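Local coordinates for DegQ (Legionella fallonii, PDB 3PV2), which degrades proteins as a self-compartmentalising serine protease of the HtrA family, assembling into large 12-meric particles, and probably also acts as a chaperone, at the interface of chains A and B. Coordinates in Å, arbitrary orientation; residue numbers count along the deposited sequence, not the author numbering. Chains: chain A/B, DegQ.

Contact 1 and contact 2 are neighbouring patches of one junction between protease domains, the centres of their C-alpha atoms about 8 Å apart. A:Gln170 belongs to both, and strand 171-180 of chain B reaches both, while its chain A copy enters in contact 2. Contact 1 is a thin layer around a bridging water and a lysine amine at the edge of a phenylalanine ring; contact 2 adds the N-terminal helix 22-28, an apolar cluster and direct hydrogen bonds. In contact 2 the strand therefore contributes different ends from the two chains, which agrees with the absence of an exact two-fold and would suit the trimeric building block typical of HtrA proteases.

Contact 1: the interface of chains A and B. Residues chain A 161, 169-170; chain B 179-181.
A:Phe161 meets B:Lys181 through an amine tip set against an aromatic rim. The amine NZ of B:Lys181 lies 3.6 Å from CE1 of A:Phe161 and 3.7 Å from CZ, two neighbouring ring carbons. Measured against the ring plane, the nitrogen stands above one face but displaced beyond the CE1-CZ edge, so it approaches obliquely instead of sitting over the ring centre. The two side chains run at about a right angle to each other. The lysine reaches this point by a folded path: its chain bends at chi2, chi3 and chi4, which carries the amine back toward chain A. On the other side, CG of A:Phe161 lies opposite its carbonyl carbon (chi1 -46°), sending the ring toward the lysine.

Van der Waals contact continues at the backbone. The carbonyl O of A:Gln170 is 3.2 Å from the methyl CB of B:Ala179, with a C=O...CB angle of 154°, so the methyl faces the carbonyl nearly end-on. Backbone N of A:Ser169 and O of B:Leu180 are 3.8 Å apart, too far for a direct link.

Water 1 bridges the two backbones, mainly between A:Gln170 and B:Leu180. It is 3.1 Å from the carbonyl O of A:Gln170 and 3.0 Å from the backbone N of B:Leu180, whose bond is nearly straight (170° at H). Weaker approaches of 3.3 Å join it to A:Ser169 N and B:Leu180 O.

The hidden surface totals 132 Å², a modest amount. The patch thus probably serves as a supplementary seam, joining the loop around A:Ser169 to the end of the B strand 171-180 within the oligomeric protease.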
ATOM      1  N   PHE A 161      37.082 -21.001  -8.978  1.00 64.40           N
ATOM      2  CA  PHE A 161      37.848 -19.787  -8.517  1.00 71.16           C
ATOM      3  C   PHE A 161      39.061 -19.384  -9.365  1.00 74.83           C
ATOM      4  O   PHE A 161      39.818 -20.237  -9.831  1.00 73.84           O
ATOM      5  CB  PHE A 161      38.355 -19.992  -7.095  1.00 73.51           C
ATOM      6  CG  PHE A 161      37.315 -20.555  -6.155  1.00 76.18           C
ATOM      7  CD1 PHE A 161      37.494 -21.797  -5.554  1.00 78.36           C
ATOM      8  CD2 PHE A 161      36.146 -19.840  -5.892  1.00 79.68           C
ATOM      9  CE1 PHE A 161      36.547 -22.305  -4.691  1.00 79.84           C
ATOM     10  CE2 PHE A 161      35.183 -20.344  -5.036  1.00 81.32           C
ATOM     11  CZ  PHE A 161      35.378 -21.580  -4.433  1.00 81.39           C
ATOM     12  N   SER A 169      41.447 -25.002  -4.454  1.00 74.03           N
ATOM     13  CA  SER A 169      40.856 -24.439  -5.690  1.00 72.73           C
ATOM     14  C   SER A 169      39.814 -25.268  -6.528  1.00 68.68           C
ATOM     15  O   SER A 169      38.818 -24.695  -7.001  1.00 69.61           O
ATOM     16  CB  SER A 169      41.956 -24.010  -6.633  1.00 73.21           C
ATOM     17  OG  SER A 169      41.411 -23.212  -7.677  1.00 75.50           O
ATOM     18  N   GLN A 170      40.024 -26.554  -6.800  1.00 63.78           N
ATOM     19  CA  GLN A 170      39.002 -27.268  -7.596  1.00 58.62           C
ATOM     20  C   GLN A 170      37.872 -27.776  -6.678  1.00 54.51           C
ATOM     21  O   GLN A 170      38.014 -27.801  -5.471  1.00 51.77           O
ATOM     22  CB  GLN A 170      39.577 -28.437  -8.370  1.00 57.99           C
ATOM     23  CG  GLN A 170      39.841 -28.127  -9.843  1.00 62.10           C
ATOM     24  CD  GLN A 170      41.275 -28.044 -10.170  1.00 65.73           C
ATOM     25  OE1 GLN A 170      42.135 -28.282  -9.311  1.00 72.31           O
ATOM     26  NE2 GLN A 170      41.574 -27.699 -11.425  1.00 69.02           N
TER
ATOM     27  N   ALA B 179      36.436 -30.179  -1.812  1.00 39.07           N
ATOM     28  CA  ALA B 179      37.502 -29.158  -1.912  1.00 43.06           C
ATOM     29  C   ALA B 179      38.154 -28.940  -0.572  1.00 44.97           C
ATOM     30  O   ALA B 179      37.561 -29.281   0.482  1.00 42.27           O
ATOM     31  CB  ALA B 179      36.967 -27.742  -2.438  1.00 42.58           C
ATOM     32  N   LEU B 180      39.333 -28.338  -0.631  1.00 50.51           N
ATOM     33  CA  LEU B 180      40.069 -27.761   0.508  1.00 56.26           C
ATOM     34  C   LEU B 180      40.237 -26.244   0.257  1.00 61.63           C
ATOM     35  O   LEU B 180      40.572 -25.810  -0.876  1.00 63.27           O
ATOM     36  CB  LEU B 180      41.380 -28.524   0.705  1.00 56.91           C
ATOM     37  CG  LEU B 180      41.125 -30.045   0.560  1.00 56.88           C
ATOM     38  CD1 LEU B 180      42.350 -30.966   0.646  1.00 58.08           C
ATOM     39  CD2 LEU B 180      40.163 -30.445   1.606  1.00 55.46           C
ATOM     40  N   LYS B 181      39.913 -25.413   1.248  1.00 66.85           N
ATOM     41  CA  LYS B 181      39.775 -23.952   0.948  1.00 71.75           C
ATOM     42  C   LYS B 181      41.014 -23.191   1.432  1.00 74.64           C
ATOM     43  O   LYS B 181      42.109 -23.378   0.895  1.00 77.40           O
ATOM     44  CB  LYS B 181      38.485 -23.305   1.527  1.00 72.34           C
ATOM     45  CG  LYS B 181      37.134 -24.113   1.458  1.00 73.38           C
ATOM     46  CD  LYS B 181      36.301 -24.024   0.137  1.00 77.96           C
ATOM     47  CE  LYS B 181      35.984 -22.577  -0.388  1.00 82.57           C
ATOM     48  NZ  LYS B 181      37.102 -21.955  -1.172  1.00 84.62           N
TER
HETATM   49  O   HOH W   1      40.338 -27.970  -3.406  1.00 57.61           O

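Contact 2: the interface of chains A and B. Residues chain A 22, 25, 29, 170-172; chain B 150-151, 177-178.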
ATOM      1  N   ALA A  22      40.041 -40.202  -5.166  1.00 40.15           N
ATOM      2  CA  ALA A  22      41.081 -39.176  -5.139  1.00 40.38           C
ATOM      3  C   ALA A  22      42.135 -39.402  -6.208  1.00 42.06           C
ATOM      4  O   ALA A  22      42.566 -38.450  -6.791  1.00 39.32           O
ATOM      5  CB  ALA A  22      41.761 -38.961  -3.702  1.00 41.31           C
ATOM      6  N   LEU A  25      40.861 -38.555  -9.622  1.00 39.66           N
ATOM      7  CA  LEU A  25      40.668 -37.129  -9.753  1.00 37.36           C
ATOM      8  C   LEU A  25      41.972 -36.360  -9.838  1.00 38.93           C
ATOM      9  O   LEU A  25      42.088 -35.325 -10.521  1.00 36.16           O
ATOM     10  CB  LEU A  25      39.837 -36.567  -8.634  1.00 36.74           C
ATOM     11  CG  LEU A  25      38.415 -37.125  -8.564  1.00 38.17           C
ATOM     12  CD1 LEU A  25      37.596 -36.489  -7.410  1.00 33.24           C
ATOM     13  CD2 LEU A  25      37.711 -37.010  -9.913  1.00 35.43           C
ATOM     14  N   MET A  29      42.459 -33.346 -12.798  1.00 35.56           N
ATOM     15  CA  MET A  29      42.380 -31.946 -12.450  1.00 36.13           C
ATOM     16  C   MET A  29      43.115 -30.987 -13.333  1.00 34.75           C
ATOM     17  O   MET A  29      42.615 -29.941 -13.525  1.00 32.84           O
ATOM     18  CB  MET A  29      42.934 -31.679 -11.076  1.00 38.82           C
ATOM     19  CG  MET A  29      42.189 -32.315  -9.958  1.00 45.49           C
ATOM     20  SD  MET A  29      40.393 -32.143 -10.031  1.00 61.31           S
ATOM     21  CE  MET A  29      39.994 -32.501  -8.258  1.00 54.83           C
ATOM     22  N   GLN A 170      40.024 -26.554  -6.800  1.00 63.78           N
ATOM     23  CA  GLN A 170      39.002 -27.268  -7.596  1.00 58.62           C
ATOM     24  C   GLN A 170      37.872 -27.776  -6.678  1.00 54.51           C
ATOM     25  O   GLN A 170      38.014 -27.801  -5.471  1.00 51.77           O
ATOM     26  CB  GLN A 170      39.577 -28.437  -8.370  1.00 57.99           C
ATOM     27  CG  GLN A 170      39.841 -28.127  -9.843  1.00 62.10           C
ATOM     28  CD  GLN A 170      41.275 -28.044 -10.170  1.00 65.73           C
ATOM     29  OE1 GLN A 170      42.135 -28.282  -9.311  1.00 72.31           O
ATOM     30  NE2 GLN A 170      41.574 -27.699 -11.425  1.00 69.02           N
ATOM     31  N   SER A 171      36.804 -28.244  -7.312  1.00 47.95           N
ATOM     32  CA  SER A 171      35.575 -28.584  -6.648  1.00 45.46           C
ATOM     33  C   SER A 171      34.951 -29.807  -7.267  1.00 40.25           C
ATOM     34  O   SER A 171      34.678 -29.776  -8.473  1.00 37.57           O
ATOM     35  CB  SER A 171      34.611 -27.451  -6.907  1.00 47.12           C
ATOM     36  OG  SER A 171      33.812 -27.214  -5.791  1.00 51.76           O
ATOM     37  N   ALA A 172      34.723 -30.861  -6.493  1.00 36.19           N
ATOM     38  CA  ALA A 172      34.211 -32.144  -7.032  1.00 34.03           C
ATOM     39  C   ALA A 172      32.970 -32.587  -6.220  1.00 33.45           C
ATOM     40  O   ALA A 172      32.916 -32.424  -5.025  1.00 33.88           O
ATOM     41  CB  ALA A 172      35.285 -33.217  -6.966  1.00 33.51           C
TER
ATOM     42  N   VAL B 150      40.665 -34.482  -2.228  1.00 43.43           N
ATOM     43  CA  VAL B 150      39.478 -34.333  -2.957  1.00 40.90           C
ATOM     44  C   VAL B 150      39.156 -35.688  -3.609  1.00 39.76           C
ATOM     45  O   VAL B 150      39.993 -36.359  -4.211  1.00 39.70           O
ATOM     46  CB  VAL B 150      39.633 -33.248  -4.024  1.00 42.40           C
ATOM     47  CG1 VAL B 150      38.470 -33.274  -4.980  1.00 39.94           C
ATOM     48  CG2 VAL B 150      39.848 -31.834  -3.367  1.00 41.98           C
ATOM     49  N   GLY B 151      37.929 -36.130  -3.418  1.00 36.71           N
ATOM     50  CA  GLY B 151      37.603 -37.454  -3.863  1.00 35.69           C
ATOM     51  C   GLY B 151      37.514 -38.477  -2.774  1.00 35.52           C
ATOM     52  O   GLY B 151      36.940 -39.531  -3.014  1.00 34.70           O
ATOM     53  N   VAL B 177      34.993 -35.498  -0.107  1.00 33.13           N
ATOM     54  CA  VAL B 177      35.664 -34.250   0.040  1.00 33.61           C
ATOM     55  C   VAL B 177      35.550 -33.538  -1.309  1.00 33.81           C
ATOM     56  O   VAL B 177      36.083 -34.000  -2.316  1.00 34.01           O
ATOM     57  CB  VAL B 177      37.103 -34.479   0.494  1.00 34.23           C
ATOM     58  CG1 VAL B 177      37.887 -33.168   0.517  1.00 34.92           C
ATOM     59  CG2 VAL B 177      37.165 -35.088   1.882  1.00 34.09           C
ATOM     60  N   SER B 178      34.808 -32.449  -1.368  1.00 33.85           N
ATOM     61  CA  SER B 178      34.703 -31.687  -2.631  1.00 35.63           C
ATOM     62  C   SER B 178      35.851 -30.709  -2.887  1.00 38.18           C
ATOM     63  O   SER B 178      36.101 -30.373  -4.043  1.00 37.72           O
ATOM     64  CB  SER B 178      33.446 -30.849  -2.657  1.00 36.21           C
ATOM     65  OG  SER B 178      32.330 -31.699  -2.441  1.00 39.23           O
TER
HETATM   66  O   HOH W   2      42.312 -36.085  -5.752  1.00 38.85           O
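B:Val150 is the apolar centre, burying 59 Å² against chain A. Its CG1 methyl does the touching: CE of A:Met29 is 3.7 Å from it, and CB of A:Ala172 is 3.8 Å away. From CG1 the directions to these partners are roughly perpendicular, so the methyl fits into a corner between the N-terminal segment and strand 171-180 of chain A. The valine presents this branch because CG1 is opposite the backbone N (chi1 169°). A:Met29 bends at chi2 and crosses B:Val150 obliquely, offering its terminal methyl.

One turn earlier, in helix 22-28, CD1 of A:Leu25 rests 3.7 Å from CA of B:Gly151. A side chain is absent at that glycine, and the leucine branch packs directly on its backbone. A:Ala22, at the start of the helix, abuts the B:Val150 carbonyl, its CB being 3.2 Å from B:Val150 O.

Toward the rim the strands of the two copies meet. Backbone N of A:Ala172 donates to O of B:Ser178 at 2.9 Å, in the carbonyl plane and on a lone pair. The return bond comes from a side chain: the hydroxyl OG of B:Ser178 donates to O of A:Ala172 at 2.7 Å, lying close to the C=O axis (167°). One serine thus grips both the N-H and the carbonyl of A:Ala172, fixing the start of the A strand against the end of the B strand.

Beside the start of helix 22-28, water 2 bridges two backbone carbonyls, 2.6 Å from A:Ala22 O and 2.8 Å from B:Val150 O, with an O...water...O angle of about 102°.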